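Local atomic coordinates of probable aminotransferase (Pseudomonas aeruginosa, PDB entry 5YKR), a protein that belongs to the class-III aminotransferases, a family of pyridoxal-phosphate-dependent enzymes, and carries its cofactor covalently bound, in a two-chain assembly. Residues 21-24 / 25-29; 32-35 / 36-40; 69-72 / 73-77. All coordinates share one frame; numbering follows the deposited sequence.

Contact 1: 21-24 / 25-29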
ATOM      1  N   ARG A  21     -29.689  -7.246  19.789  1.00 20.28           N
ATOM      2  CA  ARG A  21     -30.368  -8.545  19.814  1.00 23.87           C
ATOM      3  C   ARG A  21     -30.974  -8.893  18.455  1.00 22.60           C
ATOM      4  O   ARG A  21     -30.783 -10.019  17.967  1.00 25.40           O
ATOM      5  CB  ARG A  21     -31.429  -8.583  20.917  1.00 25.54           C
ATOM      6  CG  ARG A  21     -32.088  -9.917  21.085  1.00 34.17           C
ATOM      7  CD  ARG A  21     -32.826  -9.980  22.437  1.00 38.54           C
ATOM      8  NE  ARG A  21     -33.754  -8.868  22.680  1.00 44.67           N
ATOM      9  CZ  ARG A  21     -34.948  -8.714  22.090  1.00 52.77           C
ATOM     10  NH1 ARG A  21     -35.405  -9.605  21.193  1.00 56.48           N
ATOM     11  NH2 ARG A  21     -35.687  -7.642  22.387  1.00 54.90           N
ATOM     12  N   ARG A  22     -31.636  -7.914  17.827  1.00 23.72           N
ATOM     13  CA  ARG A  22     -32.188  -8.075  16.470  1.00 23.45           C
ATOM     14  C   ARG A  22     -31.063  -8.438  15.492  1.00 23.34           C
ATOM     15  O   ARG A  22     -31.244  -9.283  14.638  1.00 23.09           O
ATOM     16  CB  ARG A  22     -32.877  -6.784  16.019  1.00 26.78           C
ATOM     17  CG  ARG A  22     -33.635  -6.814  14.702  1.00 32.95           C
ATOM     18  CD  ARG A  22     -34.235  -5.433  14.288  1.00 32.15           C
ATOM     19  NE  ARG A  22     -35.220  -4.949  15.204  1.00 42.51           N
ATOM     20  CZ  ARG A  22     -36.487  -5.397  15.250  1.00 44.95           C
ATOM     21  NH1 ARG A  22     -36.910  -6.365  14.432  1.00 58.77           N
ATOM     22  NH2 ARG A  22     -37.332  -4.916  16.122  1.00 46.30           N
ATOM     23  N   PHE A  23     -29.890  -7.827  15.651  1.00 20.22           N
ATOM     24  CA  PHE A  23     -28.780  -8.097  14.745  1.00 19.46           C
ATOM     25  C   PHE A  23     -28.362  -9.596  14.856  1.00 20.99           C
ATOM     26  O   PHE A  23     -28.116 -10.278  13.846  1.00 19.90           O
ATOM     27  CB  PHE A  23     -27.604  -7.182  15.043  1.00 19.62           C
ATOM     28  CG  PHE A  23     -26.405  -7.509  14.233  1.00 19.38           C
ATOM     29  CD1 PHE A  23     -25.530  -8.515  14.636  1.00 20.43           C
ATOM     30  CD2 PHE A  23     -26.189  -6.871  13.026  1.00 18.53           C
ATOM     31  CE1 PHE A  23     -24.441  -8.846  13.856  1.00 20.08           C
ATOM     32  CE2 PHE A  23     -25.099  -7.214  12.229  1.00 18.10           C
ATOM     33  CZ  PHE A  23     -24.219  -8.212  12.651  1.00 18.94           C
ATOM     34  N   ASP A  24     -28.275 -10.080  16.086  1.00 21.64           N
ATOM     35  CA  ASP A  24     -27.925 -11.489  16.320  1.00 22.14           C
ATOM     36  C   ASP A  24     -28.961 -12.433  15.680  1.00 23.00           C
ATOM     37  O   ASP A  24     -28.596 -13.432  15.039  1.00 25.84           O
ATOM     38  CB  ASP A  24     -27.854 -11.789  17.819  1.00 25.14           C
ATOM     39  CG  ASP A  24     -26.779 -10.996  18.562  1.00 27.62           C
ATOM     40  OD1 ASP A  24     -25.808 -10.560  17.925  1.00 27.25           O
ATOM     41  OD2 ASP A  24     -26.903 -10.869  19.836  1.00 31.74           O
ATOM     42  N   GLU A  25     -30.235 -12.107  15.847  1.00 23.08           N
ATOM     43  CA  GLU A  25     -31.317 -12.941  15.329  1.00 24.75           C
ATOM     44  C   GLU A  25     -31.336 -12.981  13.807  1.00 21.37           C
ATOM     45  O   GLU A  25     -31.565 -14.025  13.243  1.00 23.02           O
ATOM     46  CB  GLU A  25     -32.683 -12.468  15.811  1.00 28.72           C
ATOM     47  CG  GLU A  25     -32.956 -12.597  17.287  1.00 36.74           C
ATOM     48  CD  GLU A  25     -34.197 -11.799  17.719  1.00 43.86           C
ATOM     49  OE1 GLU A  25     -35.036 -11.371  16.842  1.00 48.33           O
ATOM     50  OE2 GLU A  25     -34.320 -11.583  18.955  1.00 52.67           O
ATOM     51  N   LEU A  26     -31.079 -11.844  13.174  1.00 20.11           N
ATOM     52  CA  LEU A  26     -31.143 -11.727  11.713  1.00 19.80           C
ATOM     53  C   LEU A  26     -29.917 -12.249  11.003  1.00 18.56           C
ATOM     54  O   LEU A  26     -30.018 -12.592   9.822  1.00 19.12           O
ATOM     55  CB  LEU A  26     -31.304 -10.242  11.326  1.00 19.05           C
ATOM     56  CG  LEU A  26     -32.684  -9.616  11.552  1.00 20.52           C
ATOM     57  CD1 LEU A  26     -32.608  -8.115  11.312  1.00 21.91           C
ATOM     58  CD2 LEU A  26     -33.744 -10.227  10.639  1.00 22.26           C
ATOM     59  N   HIS A  27     -28.758 -12.280  11.678  1.00 17.52           N
ATOM     60  CA  HIS A  27     -27.500 -12.622  10.976  1.00 17.14           C
ATOM     61  C   HIS A  27     -26.737 -13.794  11.614  1.00 16.81           C
ATOM     62  O   HIS A  27     -25.532 -13.687  11.858  1.00 16.09           O
ATOM     63  CB  HIS A  27     -26.624 -11.367  10.854  1.00 16.58           C
ATOM     64  CG  HIS A  27     -27.367 -10.136  10.422  1.00 15.32           C
ATOM     65  ND1 HIS A  27     -27.916  -9.230  11.323  1.00 16.73           N
ATOM     66  CD2 HIS A  27     -27.685  -9.674   9.181  1.00 16.90           C
ATOM     67  CE1 HIS A  27     -28.503  -8.259  10.644  1.00 15.45           C
ATOM     68  NE2 HIS A  27     -28.392  -8.505   9.347  1.00 15.83           N
ATOM     69  N   PRO A  28     -27.394 -14.951  11.802  1.00 19.07           N
ATOM     70  CA  PRO A  28     -26.702 -16.014  12.547  1.00 17.13           C
ATOM     71  C   PRO A  28     -25.485 -16.623  11.841  1.00 18.13           C
ATOM     72  O   PRO A  28     -24.523 -16.993  12.489  1.00 18.51           O
ATOM     73  CB  PRO A  28     -27.814 -17.059  12.790  1.00 18.81           C
ATOM     74  CG  PRO A  28     -28.789 -16.837  11.665  1.00 20.00           C
ATOM     75  CD  PRO A  28     -28.773 -15.327  11.482  1.00 19.03           C
ATOM     76  N   ARG A  29     -25.533 -16.738  10.530  1.00 18.56           N
ATOM     77  CA  ARG A  29     -24.410 -17.293   9.808  1.00 16.48           C
ATOM     78  C   ARG A  29     -23.199 -16.343   9.839  1.00 15.77           C
ATOM     79  O   ARG A  29     -22.084 -16.815   9.974  1.00 16.89           O
ATOM     80  CB  ARG A  29     -24.788 -17.660   8.380  1.00 18.91           C
ATOM     81  CG  ARG A  29     -25.828 -18.748   8.297  1.00 20.66           C
ATOM     82  CD  ARG A  29     -26.290 -18.986   6.882  1.00 26.02           C
ATOM     83  NE  ARG A  29     -25.232 -19.502   6.035  1.00 32.09           N
ATOM     84  CZ  ARG A  29     -25.412 -19.887   4.774  1.00 37.87           C
ATOM     85  NH1 ARG A  29     -26.625 -19.845   4.195  1.00 42.58           N
ATOM     86  NH2 ARG A  29     -24.378 -20.358   4.090  1.00 42.90           N
TER
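F23 and H27, one helical turn apart, meet at the end of helix 9-26, where the histidine ring turns back on the earlier residue. The two side chains cross at about a right angle, yet their rings meet obliquely, with planes 35° apart and centroids 4.4 Å from each other. H27 ND1 hangs over one face of the phenyl ring, shifted toward its rim, and comes within 3.4 Å of F23 CD2. The same nitrogen probably helps to hold this tilt: ND1 donates to F23 O at 2.7 Å, reaching it in the carbonyl plane on a lone pair. The backbone N of H27 adds only a weak bond to that oxygen, which therefore receives a main-chain and a side-chain donor from one residue.

H27 is the first residue to leave helical geometry after helix 9-26 and also the N-cap position of helix 28-37, so H27 is where the chain passes from one helix into the next. Behind the aromatic pair, L415 and L418 of helix 407-418 pack on F23, and L418 reaches H27 as well.

On another face of the helix, R21 and E25 run side by side in the same direction. The arginine leaves the backbone with CG anti to N (chi1 -175°) and bends at chi3, which brings NH1 to 3.2 Å from E25 OE2. This salt bridge is skewed: OE2 is met on its syn side, but the guanidinium and carboxylate planes stand 43° apart. R22 and L26 also lie alongside each other, with R22 CG against L26 CD1 at 3.8 Å, while the carboxylate of D24 looks elsewhere and accepts a hydrogen bond from N56.

Contact 2: 32-35 / 36-40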
ATOM      1  N   GLN A  32     -21.738 -16.954  13.299  1.00 18.77           N
ATOM      2  CA  GLN A  32     -21.004 -18.213  13.307  1.00 19.99           C
ATOM      3  C   GLN A  32     -19.655 -18.043  12.626  1.00 18.13           C
ATOM      4  O   GLN A  32     -18.610 -18.527  13.113  1.00 19.11           O
ATOM      5  CB  GLN A  32     -21.858 -19.297  12.634  1.00 22.61           C
ATOM      6  CG  GLN A  32     -21.240 -20.665  12.383  1.00 29.06           C
ATOM      7  CD  GLN A  32     -22.248 -21.616  11.677  1.00 41.16           C
ATOM      8  OE1 GLN A  32     -23.118 -21.189  10.863  1.00 48.50           O
ATOM      9  NE2 GLN A  32     -22.153 -22.912  11.994  1.00 52.08           N
ATOM     10  N   ALA A  33     -19.667 -17.354  11.491  1.00 17.31           N
ATOM     11  CA  ALA A  33     -18.418 -17.070  10.787  1.00 17.45           C
ATOM     12  C   ALA A  33     -17.453 -16.272  11.661  1.00 16.34           C
ATOM     13  O   ALA A  33     -16.256 -16.494  11.625  1.00 16.38           O
ATOM     14  CB  ALA A  33     -18.685 -16.348   9.478  1.00 16.64           C
ATOM     15  N   TYR A  34     -17.959 -15.311  12.427  1.00 15.39           N
ATOM     16  CA  TYR A  34     -17.111 -14.510  13.316  1.00 15.30           C
ATOM     17  C   TYR A  34     -16.420 -15.377  14.359  1.00 15.97           C
ATOM     18  O   TYR A  34     -15.235 -15.200  14.611  1.00 17.02           O
ATOM     19  CB  TYR A  34     -17.923 -13.410  13.995  1.00 16.31           C
ATOM     20  CG  TYR A  34     -17.112 -12.403  14.740  1.00 16.92           C
ATOM     21  CD1 TYR A  34     -16.150 -11.644  14.107  1.00 17.56           C
ATOM     22  CD2 TYR A  34     -17.304 -12.203  16.114  1.00 18.88           C
ATOM     23  CE1 TYR A  34     -15.406 -10.701  14.812  1.00 17.91           C
ATOM     24  CE2 TYR A  34     -16.582 -11.254  16.814  1.00 20.11           C
ATOM     25  CZ  TYR A  34     -15.622 -10.512  16.164  1.00 19.12           C
ATOM     26  OH  TYR A  34     -14.901  -9.595  16.897  1.00 21.82           O
ATOM     27  N   ARG A  35     -17.143 -16.327  14.937  1.00 18.12           N
ATOM     28  CA  ARG A  35     -16.529 -17.229  15.918  1.00 21.08           C
ATOM     29  C   ARG A  35     -15.351 -17.975  15.301  1.00 20.68           C
ATOM     30  O   ARG A  35     -14.287 -18.143  15.916  1.00 22.65           O
ATOM     31  CB  ARG A  35     -17.560 -18.220  16.474  1.00 24.14           C
ATOM     32  CG  ARG A  35     -18.591 -17.584  17.398  1.00 29.94           C
ATOM     33  CD  ARG A  35     -19.433 -18.643  18.162  1.00 35.37           C
ATOM     34  NE  ARG A  35     -20.461 -19.150  17.245  1.00 43.56           N
ATOM     35  CZ  ARG A  35     -20.474 -20.333  16.596  1.00 49.15           C
ATOM     36  NH1 ARG A  35     -19.501 -21.237  16.760  1.00 56.69           N
ATOM     37  NH2 ARG A  35     -21.490 -20.605  15.757  1.00 46.43           N
ATOM     38  N   GLU A  36     -15.542 -18.433  14.076  1.00 19.03           N
ATOM     39  CA  GLU A  36     -14.465 -19.108  13.358  1.00 18.70           C
ATOM     40  C   GLU A  36     -13.314 -18.142  12.977  1.00 15.29           C
ATOM     41  O   GLU A  36     -12.149 -18.456  13.192  1.00 16.73           O
ATOM     42  CB  GLU A  36     -15.011 -19.794  12.123  1.00 23.83           C
ATOM     43  CG  GLU A  36     -14.037 -20.548  11.247  1.00 30.04           C
ATOM     44  CD  GLU A  36     -14.746 -21.425  10.174  1.00 36.01           C
ATOM     45  OE1 GLU A  36     -16.013 -21.537  10.186  1.00 46.07           O
ATOM     46  OE2 GLU A  36     -14.025 -22.037   9.316  1.00 47.26           O
ATOM     47  N   ASN A  37     -13.655 -16.988  12.426  1.00 15.99           N
ATOM     48  CA  ASN A  37     -12.641 -16.032  12.001  1.00 14.50           C
ATOM     49  C   ASN A  37     -11.830 -15.486  13.165  1.00 13.49           C
ATOM     50  O   ASN A  37     -10.635 -15.159  12.982  1.00 15.26           O
ATOM     51  CB  ASN A  37     -13.249 -14.887  11.168  1.00 14.14           C
ATOM     52  CG  ASN A  37     -13.203 -15.143   9.676  1.00 12.91           C
ATOM     53  OD1 ASN A  37     -12.380 -15.936   9.186  1.00 13.16           O
ATOM     54  ND2 ASN A  37     -13.957 -14.356   8.906  1.00 14.83           N
ATOM     55  N   ARG A  38     -12.432 -15.392  14.376  1.00 15.23           N
ATOM     56  CA  ARG A  38     -11.674 -14.937  15.544  1.00 16.12           C
ATOM     57  C   ARG A  38     -10.563 -15.922  15.938  1.00 15.64           C
ATOM     58  O   ARG A  38      -9.638 -15.523  16.677  1.00 17.34           O
ATOM     59  CB  ARG A  38     -12.627 -14.703  16.735  1.00 17.57           C
ATOM     60  CG  ARG A  38     -13.359 -13.386  16.662  1.00 19.77           C
ATOM     61  CD  ARG A  38     -12.480 -12.162  17.024  1.00 26.01           C
ATOM     62  NE  ARG A  38     -12.081 -12.272  18.452  1.00 30.95           N
ATOM     63  CZ  ARG A  38     -12.807 -11.881  19.506  1.00 33.07           C
ATOM     64  NH1 ARG A  38     -13.940 -11.209  19.358  1.00 31.84           N
ATOM     65  NH2 ARG A  38     -12.341 -12.117  20.742  1.00 35.63           N
ATOM     66  N   ARG A  39     -10.639 -17.177  15.461  1.00 16.67           N
ATOM     67  CA  ARG A  39      -9.591 -18.151  15.759  1.00 16.69           C
ATOM     68  C   ARG A  39      -8.300 -17.873  14.998  1.00 14.69           C
ATOM     69  O   ARG A  39      -7.240 -18.294  15.441  1.00 15.69           O
ATOM     70  CB  ARG A  39     -10.069 -19.585  15.480  1.00 19.51           C
ATOM     71  CG  ARG A  39     -11.286 -20.010  16.319  1.00 24.36           C
ATOM     72  CD  ARG A  39     -11.905 -21.345  15.920  1.00 31.33           C
ATOM     73  NE  ARG A  39     -13.182 -21.394  16.647  1.00 38.57           N
ATOM     74  CZ  ARG A  39     -14.369 -21.708  16.143  1.00 40.02           C
ATOM     75  NH1 ARG A  39     -14.512 -22.113  14.878  1.00 49.83           N
ATOM     76  NH2 ARG A  39     -15.416 -21.676  16.948  1.00 48.03           N
ATOM     77  N   HIS A  40      -8.389 -17.217  13.831  1.00 14.71           N
ATOM     78  CA  HIS A  40      -7.204 -17.084  12.977  1.00 14.88           C
ATOM     79  C   HIS A  40      -6.900 -15.663  12.519  1.00 13.25           C
ATOM     80  O   HIS A  40      -5.832 -15.444  11.995  1.00 13.12           O
ATOM     81  CB  HIS A  40      -7.326 -18.010  11.747  1.00 18.65           C
ATOM     82  CG  HIS A  40      -7.603 -19.430  12.097  1.00 27.48           C
ATOM     83  ND1 HIS A  40      -6.729 -20.171  12.847  1.00 30.07           N
ATOM     84  CD2 HIS A  40      -8.642 -20.248  11.792  1.00 32.68           C
ATOM     85  CE1 HIS A  40      -7.221 -21.386  13.017  1.00 35.51           C
ATOM     86  NE2 HIS A  40      -8.394 -21.448  12.402  1.00 33.23           N
TER
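R38 folds over the ring of Y34 four residues earlier, and its bends account for the side-chain contacts between them. The tyrosine swings its ring along the helix with CG anti to the backbone N (chi1 -170°), setting one face beneath the later arginine. R38 answers with bends at both chi2 and chi3, a compact curl. Its CG settles almost directly above the ring centre, 3.8 Å from the centroid, in a CH-pi contact. CD lies over the phenol end, 3.5 Å from Y34 OH. The guanidinium then drops beyond the rim, its plane 75° from that of the ring, so it is not stacked; instead NH1 donates to Y34 OH at 3.1 Å. The hydroxyl is also hydrogen-bonded to Q51, which ties this turn to another part of the chain.

R35 and R39 illustrate a different solution. Their side chains run alongside each other in the same direction, and R35 NH1 lies 4.1 Å from R39 NH2, a like-charged approach. R39 stays extended from CG to NE and lays one face of its guanidinium over the carbonyl oxygen of R35, with NE 3.5 Å from R35 O; the negative end of that carbonyl may partly offset the crowding of charge. The second subunit comes close here: its L118 packs on E36 and its H313 on R38.

Beneath run backbone bonds such as N37 N to A33 O (2.8 Å). Y34 and R38 form an i to i+4 pair of aromatic face and arginine, characteristic of a helical turn, here at the C-terminal part of helix 28-37.

Contact 3: 69-72 / 73-77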
ATOM      1  N   VAL A  69     -26.112  -5.194  -1.994  1.00 13.48           N
ATOM      2  CA  VAL A  69     -25.272  -6.198  -1.316  1.00 14.46           C
ATOM      3  C   VAL A  69     -26.174  -7.291  -0.756  1.00 13.85           C
ATOM      4  O   VAL A  69     -27.207  -6.952  -0.187  1.00 14.63           O
ATOM      5  CB  VAL A  69     -24.480  -5.534  -0.190  1.00 14.79           C
ATOM      6  CG1 VAL A  69     -23.698  -6.558   0.667  1.00 14.85           C
ATOM      7  CG2 VAL A  69     -23.544  -4.516  -0.777  1.00 13.99           C
ATOM      8  N   THR A  70     -25.764  -8.543  -0.868  1.00 14.07           N
ATOM      9  CA  THR A  70     -26.430  -9.655  -0.223  1.00 14.92           C
ATOM     10  C   THR A  70     -25.437 -10.345   0.687  1.00 14.22           C
ATOM     11  O   THR A  70     -24.321 -10.643   0.263  1.00 13.95           O
ATOM     12  CB  THR A  70     -26.970 -10.671  -1.253  1.00 16.01           C
ATOM     13  OG1 THR A  70     -27.840 -10.021  -2.179  1.00 18.96           O
ATOM     14  CG2 THR A  70     -27.698 -11.794  -0.582  1.00 18.18           C
ATOM     15  N   ASP A  71     -25.811 -10.557   1.938  1.00 14.06           N
ATOM     16  CA  ASP A  71     -24.944 -11.237   2.902  1.00 14.37           C
ATOM     17  C   ASP A  71     -25.149 -12.768   2.892  1.00 14.87           C
ATOM     18  O   ASP A  71     -25.999 -13.291   2.185  1.00 15.77           O
ATOM     19  CB  ASP A  71     -25.048 -10.593   4.289  1.00 14.50           C
ATOM     20  CG  ASP A  71     -26.338 -10.898   5.034  1.00 14.68           C
ATOM     21  OD1 ASP A  71     -27.048 -11.843   4.641  1.00 15.27           O
ATOM     22  OD2 ASP A  71     -26.582 -10.208   6.062  1.00 15.68           O
ATOM     23  N   ILE A  72     -24.377 -13.477   3.694  1.00 14.65           N
ATOM     24  CA  ILE A  72     -24.451 -14.923   3.700  1.00 16.19           C
ATOM     25  C   ILE A  72     -25.668 -15.479   4.407  1.00 15.79           C
ATOM     26  O   ILE A  72     -25.933 -16.668   4.291  1.00 18.39           O
ATOM     27  CB  ILE A  72     -23.154 -15.571   4.234  1.00 15.97           C
ATOM     28  CG1 ILE A  72     -22.872 -15.207   5.692  1.00 16.73           C
ATOM     29  CG2 ILE A  72     -21.949 -15.237   3.310  1.00 17.30           C
ATOM     30  CD1 ILE A  72     -21.774 -16.079   6.296  1.00 17.49           C
ATOM     31  N   ASP A  73     -26.405 -14.619   5.132  1.00 17.53           N
ATOM     32  CA  ASP A  73     -27.715 -14.960   5.682  1.00 17.91           C
ATOM     33  C   ASP A  73     -28.860 -14.687   4.690  1.00 18.75           C
ATOM     34  O   ASP A  73     -30.026 -14.870   5.038  1.00 22.93           O
ATOM     35  CB  ASP A  73     -27.945 -14.243   7.009  1.00 20.00           C
ATOM     36  CG  ASP A  73     -27.112 -14.839   8.131  1.00 18.93           C
ATOM     37  OD1 ASP A  73     -27.476 -15.950   8.632  1.00 21.35           O
ATOM     38  OD2 ASP A  73     -26.111 -14.192   8.525  1.00 19.88           O
ATOM     39  N   GLY A  74     -28.544 -14.221   3.474  1.00 18.90           N
ATOM     40  CA  GLY A  74     -29.571 -13.886   2.510  1.00 18.51           C
ATOM     41  C   GLY A  74     -30.239 -12.552   2.675  1.00 18.44           C
ATOM     42  O   GLY A  74     -31.157 -12.231   1.924  1.00 20.01           O
ATOM     43  N   GLN A  75     -29.774 -11.744   3.630  1.00 18.11           N
ATOM     44  CA  GLN A  75     -30.281 -10.401   3.782  1.00 17.21           C
ATOM     45  C   GLN A  75     -29.761  -9.540   2.664  1.00 16.65           C
ATOM     46  O   GLN A  75     -28.568  -9.670   2.264  1.00 16.67           O
ATOM     47  CB  GLN A  75     -29.847  -9.792   5.109  1.00 19.03           C
ATOM     48  CG  GLN A  75     -30.406 -10.498   6.323  1.00 23.51           C
ATOM     49  CD  GLN A  75     -31.847 -10.170   6.533  1.00 28.28           C
ATOM     50  OE1 GLN A  75     -32.691 -10.998   6.281  1.00 35.05           O
ATOM     51  NE2 GLN A  75     -32.135  -8.913   6.913  1.00 30.52           N
ATOM     52  N   GLN A  76     -30.598  -8.642   2.189  1.00 17.09           N
ATOM     53  CA  GLN A  76     -30.268  -7.728   1.090  1.00 17.00           C
ATOM     54  C   GLN A  76     -30.217  -6.324   1.605  1.00 15.83           C
ATOM     55  O   GLN A  76     -31.035  -5.935   2.427  1.00 18.05           O
ATOM     56  CB  GLN A  76     -31.271  -7.856  -0.063  1.00 19.84           C
ATOM     57  CG  GLN A  76     -31.171  -9.212  -0.737  1.00 25.59           C
ATOM     58  CD  GLN A  76     -31.928  -9.296  -2.055  1.00 29.90           C
ATOM     59  OE1 GLN A  76     -31.918  -8.382  -2.900  1.00 37.10           O
ATOM     60  NE2 GLN A  76     -32.618 -10.408  -2.220  1.00 40.29           N
ATOM     61  N   TYR A  77     -29.292  -5.524   1.071  1.00 14.36           N
ATOM     62  CA  TYR A  77     -29.066  -4.166   1.488  1.00 14.38           C
ATOM     63  C   TYR A  77     -28.925  -3.253   0.281  1.00 14.43           C
ATOM     64  O   TYR A  77     -28.428  -3.692  -0.770  1.00 15.61           O
ATOM     65  CB  TYR A  77     -27.757  -4.051   2.308  1.00 14.03           C
ATOM     66  CG  TYR A  77     -27.649  -5.028   3.453  1.00 14.00           C
ATOM     67  CD1 TYR A  77     -27.238  -6.323   3.232  1.00 13.41           C
ATOM     68  CD2 TYR A  77     -28.010  -4.670   4.750  1.00 13.36           C
ATOM     69  CE1 TYR A  77     -27.209  -7.263   4.262  1.00 13.62           C
ATOM     70  CE2 TYR A  77     -27.914  -5.566   5.795  1.00 14.05           C
ATOM     71  CZ  TYR A  77     -27.521  -6.874   5.554  1.00 14.06           C
ATOM     72  OH  TYR A  77     -27.476  -7.744   6.629  1.00 15.61           O
TER
HETATM   73  O   HOH W   1     -25.191 -11.957   7.657  1.00 23.21           O
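D71 and Y77 meet where a tight beta hairpin closes, and the aspartate can be followed outward as a worked example of a side chain that organises its own turn. Its CB rests 4.0 Å from Y77 CE1, at the rim of the tyrosine ring. With chi1 at 74°, CG sits between the backbone N and the carbonyl carbon, which folds the carboxylate in over the turn and sets CG 3.7 Å from Q75 CB. OD1 accepts the backbone N of Q75 at 2.9 Å, from above the carboxylate plane, and takes a weaker bond from D73 N in the manner of an Asx turn. OD2 meets the tyrosine: Y77 OH donates to it at 2.7 Å, again from above the plane. A water donates to both D71 OD2, weakly, and D73 OD2; the D73 carboxylate also accepts the backbone N of R29 (OD1) and S30 (OD2).

The backbone below is a type I turn from D71 to G74 with a G1 beta bulge. G74 N bonds to D71 O at 3.0 Å, D71 N to Q75 O, and G74 adopts a positive phi that suits a residue without a side chain. Past the bulge, T70 and Q76 form a non-hydrogen-bonded antiparallel pair, their side chains running together; V69 and Y77 follow as a hydrogen-bonded pair, with Y77 N 2.8 Å from V69 O. Strand 61-65 continues the sheet beyond V69 and T70.

Four donors, two of them weak, probably hold the D71 carboxylate's rotation and favour its ionised form, although the nearby D73 carboxylate would work against the latter.

Overall arrangement
All three contacts sit on the same side of the chain's centre. Contacts 1 and 2 are successive along the chain and share helix 28-37, their centres about 15 Å apart. Contact 3 lies about 12 Å from contact 1 and truly touches it: D73 OD1 accepts R29 N at 2.8 Å, and D73 OD2 accepts S30 N, so the D73 carboxylate of the hairpin turn binds backbone N-H groups in the first turn of helix 28-37. H27 NE2 also approaches Y77 OH, at 3.0 Å. Contacts 2 and 3, with centres about 19 Å apart, do not touch. E115 of the second subunit packs against both R29 and I72. None of the segments includes K286, the lysine bearing pyridoxal phosphate.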